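Local structure of probable glutamine-binding lipoprotein GlnH (GLNBP) (6H20) at residues 59-64 with 189-194; 99-104 with 116-121; 136-141 with 235-240. The protein binds amino acids such as asparagine and probably serves as an aspartate-specific solute-binding protein that regulates protein kinase G to control glutamate metabolism. All blocks are in the same frame, centred on the assembly; numbering follows the deposited sequence.

Overall arrangement
Each of the three contacts contributes to the asparagine pocket of a two-lobed solute-binding protein. Interaction 1 bridges the lobes at the cleft, joining the loop after strand 53-57 to the start of helix 191-199. Interaction 2 lies in the first lobe, its centre about 12 Å from that of each other contact, and falls between the two segments of interaction 1 along the chain. Interaction 3 follows interaction 2 and alternates with interaction 1, their centres about 18 Å apart; it joins strands 139-148 and 232-240, which probably run between the lobes, as in relatives of this fold. Strands 117-118 and 232-240 are sheet neighbours, linking interactions 2 and 3, while Phe64 packs against Thr121 and Tyr235, which line the pocket.

Interaction 1: residues 59-64 with 189-194; sequences IGSNLF and VNWADC. With ASN (asparagine), chain B.
The backbones come closest where the loop at Gly60 faces the first turn of helix 191-199, with the CA atoms of Gly60 and Ala192 5.2 Å apart. Ala192 N donates a weak, bent hydrogen bond to Gly60 O (3.3 Å, 123° at the hydrogen), and the methyl of Ala192 rests against the same carbonyl oxygen, CB to O 3.7 Å. With no side chain on Gly60, the amide of Asn190 fits close over it, CG lying 4.2 Å from Gly60 CA. Asn190 is the N-cap of the helix and forms a capping box with Asp193: its OD1 accepts from Asp193 N at 3.2 Å, while its own N donates to Asp193 OD2. The crowded chi1 of 65°, which sets CG between the backbone N and the carbonyl carbon, brings that amide oxygen back over the turn. In the two-lobed solute-binding fold this meeting spans the cleft, since residues 59-64 belong to the lobe of strand 53-57 and residues 189-194 to the opposite lobe. Trp191 starts toward Gly60 but leads its indole away into the pocket, where ND2 of the ligand lies in the ring plane at its edge, 2.7 Å from Trp191 NE1. Near the same edge, Ser61 OG stands 4.3 Å from Trp191 CD1. The indole also touches Thr208 and Ile212, and Cys194, one turn further along the helix, is disulfide-bonded to Cys165.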
ATOM      1  N   ILE A  59      -9.559   0.009   6.703  1.00 25.81           N
ATOM      2  CA  ILE A  59     -10.313  -1.183   6.340  1.00 30.47           C
ATOM      3  C   ILE A  59     -10.835  -1.130   4.900  1.00 23.22           C
ATOM      4  O   ILE A  59     -11.762  -1.841   4.548  1.00 29.83           O
ATOM      5  CB  ILE A  59     -11.397  -1.528   7.379  1.00 32.07           C
ATOM      6  CG1 ILE A  59     -12.408  -0.388   7.527  1.00 30.19           C
ATOM      7  CG2 ILE A  59     -10.757  -1.810   8.728  1.00 33.88           C
ATOM      8  CD1 ILE A  59     -13.563  -0.722   8.461  1.00 37.03           C
ATOM      9  N   GLY A  60     -10.215  -0.324   4.040  1.00 25.60           N
ATOM     10  CA  GLY A  60     -10.670  -0.178   2.668  1.00 26.76           C
ATOM     11  C   GLY A  60      -9.961  -1.005   1.613  1.00 29.71           C
ATOM     12  O   GLY A  60     -10.265  -0.848   0.421  1.00 28.85           O
ATOM     13  N   SER A  61      -9.050  -1.902   2.000  1.00 26.58           N
ATOM     14  CA  SER A  61      -8.223  -2.647   1.050  1.00 23.87           C
ATOM     15  C   SER A  61      -8.360  -4.143   1.325  1.00 23.55           C
ATOM     16  O   SER A  61      -7.587  -4.720   2.101  1.00 19.40           O
ATOM     17  CB  SER A  61      -6.756  -2.177   1.107  1.00 27.12           C
ATOM     18  OG  SER A  61      -6.632  -0.822   0.670  1.00 33.06           O
ATOM     19  N   ASN A  62      -9.333  -4.779   0.670  1.00 17.23           N
ATOM     20  CA  ASN A  62      -9.464  -6.226   0.776  1.00 14.39           C
ATOM     21  C   ASN A  62      -8.134  -6.888   0.433  1.00 13.87           C
ATOM     22  O   ASN A  62      -7.414  -6.441  -0.464  1.00 15.70           O
ATOM     23  CB  ASN A  62     -10.529  -6.730  -0.194  1.00 16.45           C
ATOM     24  CG  ASN A  62     -10.858  -8.192   0.037  1.00 17.95           C
ATOM     25  OD1 ASN A  62     -10.848  -8.671   1.184  1.00 21.04           O
ATOM     26  ND2 ASN A  62     -11.125  -8.915  -1.040  1.00 18.48           N
ATOM     27  N   LEU A  63      -7.818  -7.959   1.161  1.00 14.76           N
ATOM     28  CA  LEU A  63      -6.594  -8.752   1.131  1.00 13.83           C
ATOM     29  C   LEU A  63      -5.441  -8.113   1.886  1.00 14.90           C
ATOM     30  O   LEU A  63      -4.444  -8.796   2.131  1.00 15.93           O
ATOM     31  CB  LEU A  63      -6.102  -9.128  -0.280  1.00 18.35           C
ATOM     32  CG  LEU A  63      -7.158  -9.819  -1.144  1.00 16.27           C
ATOM     33  CD1 LEU A  63      -6.506 -10.175  -2.478  1.00 21.56           C
ATOM     34  CD2 LEU A  63      -7.725 -11.050  -0.437  1.00 18.49           C
ATOM     35  N   PHE A  64      -5.531  -6.834   2.261  1.00 14.51           N
ATOM     36  CA  PHE A  64      -4.426  -6.099   2.867  1.00 14.91           C
ATOM     37  C   PHE A  64      -4.751  -5.551   4.241  1.00 16.03           C
ATOM     38  O   PHE A  64      -4.007  -5.807   5.190  1.00 15.40           O
ATOM     39  CB  PHE A  64      -3.950  -4.991   1.911  1.00 16.75           C
ATOM     40  CG  PHE A  64      -3.131  -5.534   0.788  1.00 15.38           C
ATOM     41  CD1 PHE A  64      -1.765  -5.724   0.950  1.00 16.37           C
ATOM     42  CD2 PHE A  64      -3.732  -5.967  -0.378  1.00 17.48           C
ATOM     43  CE1 PHE A  64      -1.013  -6.284  -0.045  1.00 17.08           C
ATOM     44  CE2 PHE A  64      -2.988  -6.545  -1.392  1.00 16.93           C
ATOM     45  CZ  PHE A  64      -1.607  -6.697  -1.220  1.00 16.72           C
ATOM     46  N   VAL A 189     -12.203   8.473  -1.194  1.00 23.35           N
ATOM     47  CA  VAL A 189     -11.378   8.320   0.005  1.00 21.26           C
ATOM     48  C   VAL A 189     -10.563   7.034  -0.048  1.00 22.32           C
ATOM     49  O   VAL A 189      -9.361   7.032   0.246  1.00 21.66           O
ATOM     50  CB  VAL A 189     -12.244   8.377   1.276  1.00 22.19           C
ATOM     51  CG1 VAL A 189     -11.376   8.101   2.507  1.00 27.17           C
ATOM     52  CG2 VAL A 189     -12.915   9.722   1.391  1.00 28.41           C
ATOM     53  N   ASN A 190     -11.199   5.911  -0.386  1.00 23.15           N
ATOM     54  CA  ASN A 190     -10.494   4.640  -0.346  1.00 22.17           C
ATOM     55  C   ASN A 190     -10.916   3.758  -1.517  1.00 20.53           C
ATOM     56  O   ASN A 190     -11.899   4.030  -2.212  1.00 20.71           O
ATOM     57  CB  ASN A 190     -10.608   3.945   1.020  1.00 28.29           C
ATOM     58  CG  ASN A 190     -12.020   3.548   1.355  1.00 28.10           C
ATOM     59  OD1 ASN A 190     -12.676   2.844   0.590  1.00 33.56           O
ATOM     60  ND2 ASN A 190     -12.504   4.006   2.504  1.00 36.28           N
ATOM     61  N   TRP A 191     -10.139   2.692  -1.735  1.00 21.58           N
ATOM     62  CA  TRP A 191     -10.335   1.868  -2.924  1.00 21.59           C
ATOM     63  C   TRP A 191     -11.657   1.112  -2.900  1.00 22.93           C
ATOM     64  O   TRP A 191     -12.220   0.838  -3.966  1.00 19.64           O
ATOM     65  CB  TRP A 191      -9.147   0.930  -3.120  1.00 23.10           C
ATOM     66  CG  TRP A 191      -7.932   1.716  -3.456  1.00 18.86           C
ATOM     67  CD1 TRP A 191      -6.844   1.923  -2.657  1.00 22.00           C
ATOM     68  CD2 TRP A 191      -7.698   2.457  -4.661  1.00 17.31           C
ATOM     69  NE1 TRP A 191      -5.943   2.726  -3.302  1.00 18.82           N
ATOM     70  CE2 TRP A 191      -6.433   3.070  -4.530  1.00 17.11           C
ATOM     71  CE3 TRP A 191      -8.422   2.651  -5.844  1.00 17.50           C
ATOM     72  CZ2 TRP A 191      -5.893   3.880  -5.519  1.00 17.57           C
ATOM     73  CZ3 TRP A 191      -7.887   3.453  -6.837  1.00 15.45           C
ATOM     74  CH2 TRP A 191      -6.619   4.062  -6.668  1.00 15.56           C
ATOM     75  N   ALA A 192     -12.173   0.786  -1.712  1.00 20.87           N
ATOM     76  CA  ALA A 192     -13.481   0.141  -1.653  1.00 21.57           C
ATOM     77  C   ALA A 192     -14.553   1.041  -2.252  1.00 20.59           C
ATOM     78  O   ALA A 192     -15.537   0.543  -2.821  1.00 19.25           O
ATOM     79  CB  ALA A 192     -13.814  -0.221  -0.208  1.00 22.46           C
ATOM     80  N   ASP A 193     -14.375   2.366  -2.138  1.00 20.78           N
ATOM     81  CA  ASP A 193     -15.336   3.308  -2.706  1.00 20.24           C
ATOM     82  C   ASP A 193     -15.328   3.246  -4.228  1.00 18.53           C
ATOM     83  O   ASP A 193     -16.374   3.426  -4.864  1.00 18.64           O
ATOM     84  CB  ASP A 193     -15.024   4.724  -2.228  1.00 22.81           C
ATOM     85  CG  ASP A 193     -15.073   4.854  -0.723  1.00 31.12           C
ATOM     86  OD1 ASP A 193     -15.854   4.123  -0.078  1.00 35.60           O
ATOM     87  OD2 ASP A 193     -14.335   5.701  -0.175  1.00 29.28           O
ATOM     88  N   CYS A 194     -14.154   3.009  -4.830  1.00 20.15           N
ATOM     89  CA  CYS A 194     -14.089   2.848  -6.281  1.00 19.81           C
ATOM     90  C   CYS A 194     -14.861   1.618  -6.712  1.00 18.64           C
ATOM     91  O   CYS A 194     -15.528   1.626  -7.755  1.00 19.17           O
ATOM     92  CB  CYS A 194     -12.638   2.717  -6.751  1.00 15.86           C
ATOM     93  SG  CYS A 194     -11.691   4.236  -6.761  1.00 21.91           S
TER
HETATM   94  N   ASN B 401       0.460   1.984  -3.358  1.00 15.01           N
HETATM   95  CA  ASN B 401      -0.196   3.204  -3.824  1.00 14.26           C
HETATM   96  C   ASN B 401       0.281   4.382  -2.993  1.00 15.65           C
HETATM   97  O   ASN B 401      -0.310   5.475  -3.055  1.00 14.72           O
HETATM   98  CB  ASN B 401      -1.718   3.068  -3.747  1.00 15.45           C
HETATM   99  CG  ASN B 401      -2.228   2.995  -2.329  1.00 16.10           C
HETATM  100  OD1 ASN B 401      -1.488   2.735  -1.385  1.00 17.19           O
HETATM  101  ND2 ASN B 401      -3.503   3.265  -2.169  1.00 15.55           N
HETATM  102  OXT ASN B 401       1.274   4.223  -2.250  1.00 15.29           O

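Interaction 2: residues 99-104 with 116-121. With ASN (asparagine), chain B.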
ATOM      1  N   ARG A  99      -4.572   2.711  14.203  1.00 21.06           N
ATOM      2  CA  ARG A  99      -5.119   4.034  13.946  1.00 25.13           C
ATOM      3  C   ARG A  99      -5.626   4.033  12.517  1.00 20.90           C
ATOM      4  O   ARG A  99      -4.848   3.809  11.583  1.00 21.21           O
ATOM      5  CB  ARG A  99      -4.094   5.153  14.131  1.00 24.05           C
ATOM      6  CG  ARG A  99      -4.760   6.537  14.011  1.00 31.45           C
ATOM      7  CD  ARG A  99      -3.800   7.722  14.132  1.00 31.61           C
ATOM      8  NE  ARG A  99      -3.172   7.809  15.444  1.00 35.79           N
ATOM      9  CZ  ARG A  99      -3.586   8.592  16.436  1.00 33.29           C
ATOM     10  NH1 ARG A  99      -4.657   9.373  16.286  1.00 37.47           N
ATOM     11  NH2 ARG A  99      -2.926   8.589  17.589  1.00 34.89           N
ATOM     12  N   ILE A 100      -6.920   4.260  12.345  1.00 20.60           N
ATOM     13  CA  ILE A 100      -7.514   4.213  11.013  1.00 21.12           C
ATOM     14  C   ILE A 100      -7.157   5.488  10.260  1.00 23.93           C
ATOM     15  O   ILE A 100      -7.473   6.597  10.707  1.00 26.23           O
ATOM     16  CB  ILE A 100      -9.034   4.013  11.092  1.00 24.17           C
ATOM     17  CG1 ILE A 100      -9.362   2.771  11.928  1.00 26.38           C
ATOM     18  CG2 ILE A 100      -9.641   3.946   9.697  1.00 25.31           C
ATOM     19  CD1 ILE A 100      -8.848   1.475  11.378  1.00 30.20           C
ATOM     20  N   LEU A 101      -6.496   5.329   9.111  1.00 22.67           N
ATOM     21  CA  LEU A 101      -5.975   6.434   8.319  1.00 25.42           C
ATOM     22  C   LEU A 101      -6.325   6.190   6.861  1.00 23.20           C
ATOM     23  O   LEU A 101      -6.252   5.053   6.390  1.00 25.94           O
ATOM     24  CB  LEU A 101      -4.430   6.457   8.392  1.00 31.55           C
ATOM     25  CG  LEU A 101      -3.686   6.676   9.705  1.00 33.71           C
ATOM     26  CD1 LEU A 101      -2.210   6.464   9.486  1.00 29.53           C
ATOM     27  CD2 LEU A 101      -3.952   8.072  10.240  1.00 35.11           C
ATOM     28  N   SER A 102      -6.679   7.256   6.139  1.00 21.74           N
ATOM     29  CA  SER A 102      -6.814   7.126   4.694  1.00 23.93           C
ATOM     30  C   SER A 102      -5.444   7.225   4.017  1.00 21.46           C
ATOM     31  O   SER A 102      -4.429   7.565   4.640  1.00 21.78           O
ATOM     32  CB  SER A 102      -7.725   8.208   4.134  1.00 22.35           C
ATOM     33  OG  SER A 102      -7.103   9.477   4.239  1.00 24.77           O
ATOM     34  N   ALA A 103      -5.423   6.904   2.717  1.00 21.39           N
ATOM     35  CA  ALA A 103      -4.194   7.001   1.935  1.00 18.28           C
ATOM     36  C   ALA A 103      -3.605   8.399   2.009  1.00 22.76           C
ATOM     37  O   ALA A 103      -2.380   8.574   2.100  1.00 24.94           O
ATOM     38  CB  ALA A 103      -4.476   6.622   0.475  1.00 20.57           C
ATOM     39  N   ALA A 104      -4.466   9.414   1.997  1.00 20.29           N
ATOM     40  CA  ALA A 104      -4.017  10.796   2.017  1.00 22.24           C
ATOM     41  C   ALA A 104      -3.479  11.222   3.374  1.00 26.34           C
ATOM     42  O   ALA A 104      -2.927  12.321   3.471  1.00 31.73           O
ATOM     43  CB  ALA A 104      -5.182  11.706   1.610  1.00 24.88           C
ATOM     44  N   ASP A 116       3.335   4.449  15.274  1.00 20.30           N
ATOM     45  CA  ASP A 116       4.725   4.014  15.182  1.00 19.83           C
ATOM     46  C   ASP A 116       5.096   3.691  13.737  1.00 19.08           C
ATOM     47  O   ASP A 116       6.185   4.056  13.269  1.00 19.61           O
ATOM     48  CB  ASP A 116       4.959   2.779  16.054  1.00 20.92           C
ATOM     49  CG  ASP A 116       4.690   3.029  17.531  1.00 24.43           C
ATOM     50  OD1 ASP A 116       5.293   3.965  18.107  1.00 27.28           O
ATOM     51  OD2 ASP A 116       3.900   2.267  18.133  1.00 23.86           O
ATOM     52  N   ILE A 117       4.222   2.981  13.029  1.00 17.67           N
ATOM     53  CA  ILE A 117       4.477   2.585  11.651  1.00 17.43           C
ATOM     54  C   ILE A 117       3.177   2.675  10.869  1.00 17.75           C
ATOM     55  O   ILE A 117       2.080   2.600  11.435  1.00 19.51           O
ATOM     56  CB  ILE A 117       5.066   1.159  11.523  1.00 15.66           C
ATOM     57  CG1 ILE A 117       4.076   0.100  12.025  1.00 15.39           C
ATOM     58  CG2 ILE A 117       6.401   1.061  12.274  1.00 16.38           C
ATOM     59  CD1 ILE A 117       4.583  -1.339  11.876  1.00 16.59           C
ATOM     60  N   VAL A 118       3.308   2.869   9.560  1.00 15.67           N
ATOM     61  CA  VAL A 118       2.199   2.715   8.617  1.00 15.48           C
ATOM     62  C   VAL A 118       2.495   1.468   7.801  1.00 16.13           C
ATOM     63  O   VAL A 118       3.572   1.351   7.205  1.00 16.16           O
ATOM     64  CB  VAL A 118       2.062   3.939   7.698  1.00 17.80           C
ATOM     65  CG1 VAL A 118       1.109   3.646   6.534  1.00 17.80           C
ATOM     66  CG2 VAL A 118       1.567   5.156   8.484  1.00 19.24           C
ATOM     67  N   VAL A 119       1.571   0.520   7.801  1.00 15.68           N
ATOM     68  CA  VAL A 119       1.634  -0.642   6.913  1.00 14.27           C
ATOM     69  C   VAL A 119       0.325  -0.597   6.142  1.00 14.26           C
ATOM     70  O   VAL A 119      -0.709  -1.106   6.596  1.00 15.67           O
ATOM     71  CB  VAL A 119       1.815  -1.971   7.653  1.00 15.70           C
ATOM     72  CG1 VAL A 119       2.177  -3.080   6.659  1.00 15.07           C
ATOM     73  CG2 VAL A 119       2.913  -1.865   8.727  1.00 15.95           C
ATOM     74  N   LYS A 120       0.347   0.102   5.009  1.00 14.18           N
ATOM     75  CA  LYS A 120      -0.868   0.348   4.237  1.00 14.65           C
ATOM     76  C   LYS A 120      -0.472   0.582   2.794  1.00 13.59           C
ATOM     77  O   LYS A 120      -0.473   1.724   2.314  1.00 16.11           O
ATOM     78  CB  LYS A 120      -1.639   1.549   4.800  1.00 18.93           C
ATOM     79  CG  LYS A 120      -3.055   1.637   4.216  1.00 21.27           C
ATOM     80  CD  LYS A 120      -3.610   3.048   4.302  1.00 22.62           C
ATOM     81  CE  LYS A 120      -5.020   3.162   3.717  1.00 27.45           C
ATOM     82  NZ  LYS A 120      -5.248   2.381   2.469  1.00 29.22           N
ATOM     83  N   THR A 121      -0.107  -0.509   2.120  1.00 13.42           N
ATOM     84  CA  THR A 121       0.283  -0.529   0.708  1.00 14.15           C
ATOM     85  C   THR A 121       1.094   0.706   0.296  1.00 13.64           C
ATOM     86  O   THR A 121       0.840   1.322  -0.735  1.00 16.36           O
ATOM     87  CB  THR A 121      -0.943  -0.733  -0.212  1.00 14.43           C
ATOM     88  OG1 THR A 121      -1.885   0.350  -0.069  1.00 15.97           O
ATOM     89  CG2 THR A 121      -1.651  -2.051   0.115  1.00 16.99           C
TER
HETATM   90  N   ASN B 401       0.460   1.984  -3.358  1.00 15.01           N
HETATM   91  CA  ASN B 401      -0.196   3.204  -3.824  1.00 14.26           C
HETATM   92  C   ASN B 401       0.281   4.382  -2.993  1.00 15.65           C
HETATM   93  O   ASN B 401      -0.310   5.475  -3.055  1.00 14.72           O
HETATM   94  CB  ASN B 401      -1.718   3.068  -3.747  1.00 15.45           C
HETATM   95  CG  ASN B 401      -2.228   2.995  -2.329  1.00 16.10           C
HETATM   96  OD1 ASN B 401      -1.488   2.735  -1.385  1.00 17.19           O
HETATM   97  ND2 ASN B 401      -3.503   3.265  -2.169  1.00 15.55           N
HETATM   98  OXT ASN B 401       1.274   4.223  -2.250  1.00 15.29           O
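Thr121 meets the bound asparagine with two groups at the end of a beta-alpha-beta unit, in which strand 96-100 leads through helix 106-111 to strand 117-118, both strands lying parallel to strand 53-57 between them. The ligand's alpha-amino N donates to Thr121 O at 2.7 Å, and Thr121 OG1 donates to the ligand's OD1 at 2.8 Å. Both bonds involve one residue, which adopts a left-handed backbone conformation, and its chi1 of 62° places OG1 between the backbone N and the carbonyl carbon. One residue back, Lys120 carries the contact between the segments. Its chain runs extended from CB to CE, with CG anti to the backbone N, and passes alongside the backbone of 101-103, so that Lys120 CE lies 3.5 Å from Leu101 O and 3.9 Å from Ala103 N. The carbon next to the ammonium, probably polarised by it, thus faces a carbonyl oxygen, before the bend at chi4 (-40°) turns NZ to its salt-bridge partner Asp58. In the next shell Arg106 ties the two segments together from the start of helix 106-111, its NE bonding to Ala103 O and its NH1 to both Lys120 O and the ligand. The backbone N of Thr121 is held in turn by Asp78 OD2. Farther from the ligand, under helix 106-111, the side chains of Leu101 and Val118 cross obliquely, the branch CD1 of Leu101 meeting CG2 of Val118 at 4.1 Å.

Interaction 3: residues 136-141 with 235-240; sequences TVYLDA and YGVGIN
Two nearly straight backbone hydrogen bonds join the segments: Tyr138 N donates to Tyr235 O at 2.9 Å, and Tyr235 N to Leu139 O at 2.8 Å, the latter almost exactly along the C=O axis. Tyr235 O is gripped a second time by a CA-H...O contact from Val137 CA at 3.2 Å. A bridging water adds a polar link, donating to both Tyr138 OH and Gly236 O; that hydroxyl also bonds to Asp78. Among the aromatic contacts, the methylene of Tyr235 forms a CH-pi interaction over one face of the Tyr138 ring, CB 3.9 Å from the centroid, whereas the two rings themselves cross obliquely with planes at 58°. The crowded chi1 of 72° swings the Tyr138 ring back across the partner chain, and its edge abuts Gly236, CE2 to C 3.5 Å. Apolar contacts complete the join: Leu139 lies beside Tyr235 and points the same way, CD2 to CE2 3.8 Å, while Ala141 CB sits near the phenol end, 3.9 Å from Tyr235 OH. That hydroxyl bonds to Asp209 and Thr211, so this ring links the strands to the asparagine pocket. Strands 139-148 and 232-240 run antiparallel and probably connect the lobes, consistent with the hinge of this fold; Tyr138 packs on helices 77-90 and 244-259, Leu139 and Ala141 touch helix 210-219, and strand 117-118 pairs with 232-240.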
ATOM      1  N   THR A 136      12.942  -1.433   4.001  1.00 16.34           N
ATOM      2  CA  THR A 136      13.138  -2.083   2.715  1.00 14.88           C
ATOM      3  C   THR A 136      11.797  -2.571   2.155  1.00 14.10           C
ATOM      4  O   THR A 136      10.764  -2.600   2.837  1.00 15.40           O
ATOM      5  CB  THR A 136      14.084  -3.274   2.854  1.00 14.60           C
ATOM      6  OG1 THR A 136      13.579  -4.186   3.843  1.00 16.85           O
ATOM      7  CG2 THR A 136      15.494  -2.804   3.241  1.00 18.48           C
ATOM      8  N   VAL A 137      11.823  -2.975   0.885  1.00 16.56           N
ATOM      9  CA  VAL A 137      10.591  -3.338   0.184  1.00 14.85           C
ATOM     10  C   VAL A 137      10.073  -4.673   0.700  1.00 14.89           C
ATOM     11  O   VAL A 137      10.808  -5.668   0.727  1.00 17.01           O
ATOM     12  CB  VAL A 137      10.860  -3.412  -1.326  1.00 15.40           C
ATOM     13  CG1 VAL A 137       9.614  -3.901  -2.085  1.00 16.64           C
ATOM     14  CG2 VAL A 137      11.353  -2.077  -1.855  1.00 16.90           C
ATOM     15  N   TYR A 138       8.784  -4.718   1.074  1.00 15.78           N
ATOM     16  CA  TYR A 138       8.189  -5.975   1.518  1.00 14.99           C
ATOM     17  C   TYR A 138       7.218  -6.599   0.519  1.00 15.67           C
ATOM     18  O   TYR A 138       6.821  -7.758   0.703  1.00 16.88           O
ATOM     19  CB  TYR A 138       7.529  -5.829   2.908  1.00 14.21           C
ATOM     20  CG  TYR A 138       6.246  -5.024   2.954  1.00 12.77           C
ATOM     21  CD1 TYR A 138       5.016  -5.617   2.700  1.00 15.65           C
ATOM     22  CD2 TYR A 138       6.273  -3.670   3.283  1.00 14.42           C
ATOM     23  CE1 TYR A 138       3.848  -4.874   2.760  1.00 14.55           C
ATOM     24  CE2 TYR A 138       5.102  -2.918   3.349  1.00 14.41           C
ATOM     25  CZ  TYR A 138       3.895  -3.537   3.070  1.00 13.27           C
ATOM     26  OH  TYR A 138       2.745  -2.792   3.132  1.00 15.12           O
ATOM     27  N   LEU A 139       6.859  -5.886  -0.542  1.00 15.49           N
ATOM     28  CA  LEU A 139       6.035  -6.447  -1.604  1.00 14.69           C
ATOM     29  C   LEU A 139       6.152  -5.488  -2.770  1.00 16.89           C
ATOM     30  O   LEU A 139       6.152  -4.275  -2.561  1.00 17.27           O
ATOM     31  CB  LEU A 139       4.568  -6.527  -1.156  1.00 16.20           C
ATOM     32  CG  LEU A 139       3.611  -7.242  -2.114  1.00 15.25           C
ATOM     33  CD1 LEU A 139       3.954  -8.713  -2.196  1.00 17.27           C
ATOM     34  CD2 LEU A 139       2.173  -7.066  -1.633  1.00 17.79           C
ATOM     35  N   ASP A 140       6.273  -6.019  -3.986  1.00 15.80           N
ATOM     36  CA  ASP A 140       6.430  -5.182  -5.174  1.00 15.38           C
ATOM     37  C   ASP A 140       5.225  -5.371  -6.085  1.00 17.25           C
ATOM     38  O   ASP A 140       5.054  -6.441  -6.681  1.00 23.42           O
ATOM     39  CB  ASP A 140       7.723  -5.511  -5.917  1.00 18.61           C
ATOM     40  CG  ASP A 140       8.004  -4.534  -7.032  1.00 23.88           C
ATOM     41  OD1 ASP A 140       7.799  -3.318  -6.817  1.00 22.40           O
ATOM     42  OD2 ASP A 140       8.434  -4.976  -8.124  1.00 30.50           O
ATOM     43  N   ALA A 141       4.404  -4.339  -6.200  1.00 15.16           N
ATOM     44  CA  ALA A 141       3.204  -4.378  -7.028  1.00 14.36           C
ATOM     45  C   ALA A 141       3.396  -3.487  -8.255  1.00 14.99           C
ATOM     46  O   ALA A 141       4.422  -2.824  -8.425  1.00 16.00           O
ATOM     47  CB  ALA A 141       1.984  -3.954  -6.204  1.00 16.38           C
ATOM     48  N   TYR A 235       6.262  -1.545  -1.963  1.00 14.13           N
ATOM     49  CA  TYR A 235       5.705  -1.204  -0.657  1.00 13.86           C
ATOM     50  C   TYR A 235       6.781  -1.179   0.417  1.00 13.04           C
ATOM     51  O   TYR A 235       7.613  -2.086   0.512  1.00 15.02           O
ATOM     52  CB  TYR A 235       4.673  -2.244  -0.228  1.00 14.43           C
ATOM     53  CG  TYR A 235       3.406  -2.307  -1.044  1.00 15.15           C
ATOM     54  CD1 TYR A 235       3.148  -1.414  -2.083  1.00 14.29           C
ATOM     55  CD2 TYR A 235       2.471  -3.275  -0.770  1.00 16.73           C
ATOM     56  CE1 TYR A 235       1.950  -1.496  -2.829  1.00 15.66           C
ATOM     57  CE2 TYR A 235       1.289  -3.362  -1.491  1.00 16.21           C
ATOM     58  CZ  TYR A 235       1.035  -2.482  -2.513  1.00 15.97           C
ATOM     59  OH  TYR A 235      -0.158  -2.597  -3.214  1.00 14.55           O
ATOM     60  N   GLY A 236       6.728  -0.159   1.264  1.00 14.96           N
ATOM     61  CA  GLY A 236       7.585  -0.099   2.427  1.00 14.79           C
ATOM     62  C   GLY A 236       6.745   0.176   3.659  1.00 16.81           C
ATOM     63  O   GLY A 236       5.626   0.692   3.573  1.00 15.59           O
ATOM     64  N   VAL A 237       7.292  -0.186   4.814  1.00 14.93           N
ATOM     65  CA  VAL A 237       6.710   0.227   6.089  1.00 14.31           C
ATOM     66  C   VAL A 237       7.115   1.672   6.322  1.00 15.05           C
ATOM     67  O   VAL A 237       8.306   1.996   6.329  1.00 16.26           O
ATOM     68  CB  VAL A 237       7.197  -0.671   7.235  1.00 13.47           C
ATOM     69  CG1 VAL A 237       6.693  -0.145   8.582  1.00 16.55           C
ATOM     70  CG2 VAL A 237       6.779  -2.108   6.996  1.00 15.04           C
ATOM     71  N   GLY A 238       6.124   2.551   6.485  1.00 15.77           N
ATOM     72  CA  GLY A 238       6.390   3.970   6.672  1.00 16.41           C
ATOM     73  C   GLY A 238       6.676   4.279   8.134  1.00 16.24           C
ATOM     74  O   GLY A 238       6.019   3.759   9.031  1.00 17.90           O
ATOM     75  N   ILE A 239       7.701   5.105   8.355  1.00 15.25           N
ATOM     76  CA  ILE A 239       8.245   5.384   9.677  1.00 15.87           C
ATOM     77  C   ILE A 239       8.555   6.872   9.738  1.00 17.61           C
ATOM     78  O   ILE A 239       8.872   7.496   8.722  1.00 22.42           O
ATOM     79  CB  ILE A 239       9.515   4.521   9.914  1.00 17.30           C
ATOM     80  CG1 ILE A 239       9.126   3.042  10.003  1.00 18.94           C
ATOM     81  CG2 ILE A 239      10.278   4.969  11.176  1.00 18.28           C
ATOM     82  CD1 ILE A 239      10.272   2.065   9.816  1.00 17.04           C
ATOM     83  N   ASN A 240       8.452   7.449  10.935  1.00 19.12           N
ATOM     84  CA  ASN A 240       8.801   8.856  11.094  1.00 21.67           C
ATOM     85  C   ASN A 240      10.230   9.105  10.612  1.00 21.63           C
ATOM     86  O   ASN A 240      11.138   8.303  10.855  1.00 22.56           O
ATOM     87  CB  ASN A 240       8.646   9.286  12.552  1.00 22.07           C
ATOM     88  CG  ASN A 240       9.125  10.699  12.791  1.00 25.83           C
ATOM     89  OD1 ASN A 240      10.322  10.937  12.987  1.00 27.71           O
ATOM     90  ND2 ASN A 240       8.195  11.650  12.786  1.00 29.82           N
TER
HETATM   91  O   HOH W   1       2.954  -0.086   3.654  1.00 19.23           O